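Local coordinates for protein beta-glucoside phosphorylase BglX (PDB 5VQE) that is a family GH3 enzyme that probably cleaves beta-glucosides with phosphate to release glucose 1-phosphate, using a TIM-barrel domain that holds the sugar, at residues 4-12 and 279-287. Sequence-based numbering, arbitrary orientation.
Sequences SILSIKPYN and FHFNGLICT
Asn-282 O lies at the edge of the Tyr-11 ring, near its plane, 3.3 Å from Tyr-11 CE2, while Leu-6 CD2 sits over one face near the rim. Gly-283 N lies over the centre of one face of the Phe-281 ring, with Leu-284 O at that ring's edge. The Asn-282 amide stands 71° from the Tyr-11 ring. Asn-282 CG lies anti to its backbone N (chi1 -174°), which carries the amide in between Ile-5 O and Lys-9 O. Asn-282 ND2 spends both hydrogens there, each partner nearly in the amide plane: one on Ile-5 O at 2.9 Å, along a lone pair, the other on Lys-9 O at 3.0 Å, from above the carbonyl plane. Ile-8 CG1 packs against ND2, and Ile-5 CG2 comes within 3.4 Å of Asn-282 OD1, which accepts from a water and from Arg-349. With an alanine in place of Asn-282, the Ile-5 and Lys-9 carbonyls would probably lose the donor they share. Next door, Pro-10, after a cis peptide, lays CG against Gly-283 CA at 3.6 Å. Helix 340-356 flanks Ile-5, Pro-10 and Tyr-11, whose OH bonds Arg-349 O; strand 284-287 then runs into the barrel, parallel to strand 237-244.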
# COMPACT_ATOMS: atom_id res chain seq x y z
N SER A 4 -20.06 -19.69 16.84
CA SER A 4 -20.80 -18.79 15.96
C SER A 4 -19.87 -17.90 15.14
O SER A 4 -20.25 -17.43 14.07
CB SER A 4 -21.76 -17.94 16.78
OG SER A 4 -21.07 -17.14 17.72
N ILE A 5 -18.66 -17.65 15.64
CA ILE A 5 -17.65 -16.90 14.87
C ILE A 5 -16.81 -17.83 14.01
O ILE A 5 -16.64 -17.60 12.81
CB ILE A 5 -16.76 -16.08 15.83
CG1 ILE A 5 -17.57 -14.98 16.52
CG2 ILE A 5 -15.57 -15.48 15.07
CD1 ILE A 5 -16.85 -14.37 17.70
N LEU A 6 -16.27 -18.90 14.62
CA LEU A 6 -15.20 -19.67 13.99
C LEU A 6 -15.69 -20.66 12.94
O LEU A 6 -14.88 -21.11 12.12
CB LEU A 6 -14.40 -20.41 15.07
CG LEU A 6 -13.74 -19.50 16.11
CD1 LEU A 6 -13.12 -20.32 17.21
CD2 LEU A 6 -12.69 -18.63 15.46
N SER A 7 -16.97 -21.02 12.93
CA SER A 7 -17.44 -22.00 11.96
C SER A 7 -17.93 -21.39 10.66
O SER A 7 -18.23 -22.14 9.72
CB SER A 7 -18.57 -22.85 12.58
OG SER A 7 -19.72 -22.08 12.82
N ILE A 8 -18.00 -20.06 10.55
CA ILE A 8 -18.54 -19.42 9.36
C ILE A 8 -17.48 -18.53 8.73
O ILE A 8 -16.42 -18.27 9.29
CB ILE A 8 -19.81 -18.61 9.68
CG1 ILE A 8 -19.51 -17.48 10.67
CG2 ILE A 8 -20.89 -19.55 10.23
CD1 ILE A 8 -20.68 -16.54 10.93
N LYS A 9 -17.81 -18.05 7.53
CA LYS A 9 -16.96 -17.15 6.78
C LYS A 9 -16.50 -15.98 7.66
O LYS A 9 -17.31 -15.42 8.40
CB LYS A 9 -17.74 -16.62 5.57
CG LYS A 9 -17.01 -15.61 4.71
CD LYS A 9 -17.76 -15.39 3.40
CE LYS A 9 -18.88 -14.40 3.58
NZ LYS A 9 -19.78 -14.39 2.37
N PRO A 10 -15.22 -15.58 7.59
CA PRO A 10 -14.14 -16.08 6.73
C PRO A 10 -13.24 -17.11 7.42
O PRO A 10 -12.13 -17.35 6.96
CB PRO A 10 -13.35 -14.81 6.45
CG PRO A 10 -13.41 -14.09 7.75
CD PRO A 10 -14.78 -14.39 8.34
N TYR A 11 -13.71 -17.70 8.52
CA TYR A 11 -12.95 -18.72 9.24
C TYR A 11 -13.23 -20.12 8.69
O TYR A 11 -12.31 -20.80 8.21
CB TYR A 11 -13.26 -18.66 10.74
CG TYR A 11 -12.60 -17.49 11.44
CD1 TYR A 11 -11.29 -17.57 11.89
CD2 TYR A 11 -13.29 -16.30 11.64
CE1 TYR A 11 -10.69 -16.51 12.51
CE2 TYR A 11 -12.70 -15.23 12.26
CZ TYR A 11 -11.40 -15.34 12.69
OH TYR A 11 -10.81 -14.26 13.31
N ASN A 12 -14.48 -20.57 8.77
CA ASN A 12 -14.87 -21.87 8.23
C ASN A 12 -14.07 -23.01 8.86
O ASN A 12 -13.66 -23.95 8.17
CB ASN A 12 -14.72 -21.91 6.70
CG ASN A 12 -15.40 -20.74 6.01
OD1 ASN A 12 -14.74 -19.96 5.32
ND2 ASN A 12 -16.70 -20.62 6.19
N PHE A 279 -22.59 -4.36 8.94
CA PHE A 279 -22.02 -5.14 7.85
C PHE A 279 -21.74 -6.60 8.22
O PHE A 279 -21.38 -7.38 7.34
CB PHE A 279 -20.71 -4.53 7.36
CG PHE A 279 -20.84 -3.16 6.76
CD1 PHE A 279 -22.08 -2.61 6.46
CD2 PHE A 279 -19.70 -2.42 6.47
CE1 PHE A 279 -22.18 -1.34 5.90
CE2 PHE A 279 -19.80 -1.16 5.90
CZ PHE A 279 -21.04 -0.62 5.61
N HIS A 280 -21.87 -6.96 9.50
CA HIS A 280 -21.65 -8.34 9.94
C HIS A 280 -20.30 -8.87 9.48
O HIS A 280 -20.16 -10.04 9.11
CB HIS A 280 -22.79 -9.23 9.46
CG HIS A 280 -24.14 -8.69 9.77
ND1 HIS A 280 -24.67 -8.69 11.05
CD2 HIS A 280 -25.06 -8.08 8.99
CE1 HIS A 280 -25.86 -8.12 11.03
NE2 HIS A 280 -26.13 -7.74 9.79
N PHE A 281 -19.27 -8.02 9.52
CA PHE A 281 -17.92 -8.49 9.28
C PHE A 281 -17.52 -9.42 10.42
O PHE A 281 -17.67 -9.08 11.60
CB PHE A 281 -16.93 -7.34 9.17
CG PHE A 281 -15.50 -7.78 8.96
CD1 PHE A 281 -15.16 -8.58 7.89
CD2 PHE A 281 -14.51 -7.40 9.85
CE1 PHE A 281 -13.85 -8.99 7.70
CE2 PHE A 281 -13.19 -7.81 9.66
CZ PHE A 281 -12.87 -8.61 8.58
N ASN A 282 -17.03 -10.60 10.07
CA ASN A 282 -16.74 -11.63 11.05
C ASN A 282 -15.26 -11.96 11.14
O ASN A 282 -14.87 -12.81 11.96
CB ASN A 282 -17.54 -12.90 10.72
CG ASN A 282 -17.40 -13.98 11.77
OD1 ASN A 282 -17.54 -13.72 12.97
ND2 ASN A 282 -17.12 -15.20 11.34
N GLY A 283 -14.41 -11.30 10.34
CA GLY A 283 -12.99 -11.57 10.32
C GLY A 283 -12.22 -10.78 11.37
O GLY A 283 -12.78 -10.17 12.28
N LEU A 284 -10.90 -10.78 11.21
CA LEU A 284 -9.99 -10.15 12.16
C LEU A 284 -9.85 -8.66 11.86
O LEU A 284 -9.62 -8.26 10.71
CB LEU A 284 -8.62 -10.83 12.09
CG LEU A 284 -7.58 -10.60 13.19
CD1 LEU A 284 -6.40 -11.51 12.98
CD2 LEU A 284 -7.04 -9.18 13.22
N ILE A 285 -9.96 -7.83 12.90
CA ILE A 285 -9.74 -6.39 12.79
C ILE A 285 -8.41 -6.06 13.45
O ILE A 285 -8.20 -6.37 14.63
CB ILE A 285 -10.88 -5.59 13.44
CG1 ILE A 285 -12.21 -5.84 12.75
CG2 ILE A 285 -10.55 -4.10 13.41
CD1 ILE A 285 -13.40 -5.24 13.47
N CYS A 286 -7.51 -5.42 12.71
CA CYS A 286 -6.27 -4.91 13.27
C CYS A 286 -6.21 -3.41 13.07
O CYS A 286 -6.85 -2.86 12.16
CB CYS A 286 -5.04 -5.59 12.67
SG CYS A 286 -4.76 -5.26 10.91
N THR A 287 -5.47 -2.74 13.94
CA THR A 287 -5.28 -1.31 13.77
C THR A 287 -4.19 -1.05 12.74
O THR A 287 -3.37 -1.92 12.43
CB THR A 287 -4.92 -0.61 15.09
OG1 THR A 287 -3.59 -0.96 15.48
CG2 THR A 287 -5.88 -1.01 16.21
O HOH W 1 -20.26 -13.95 13.93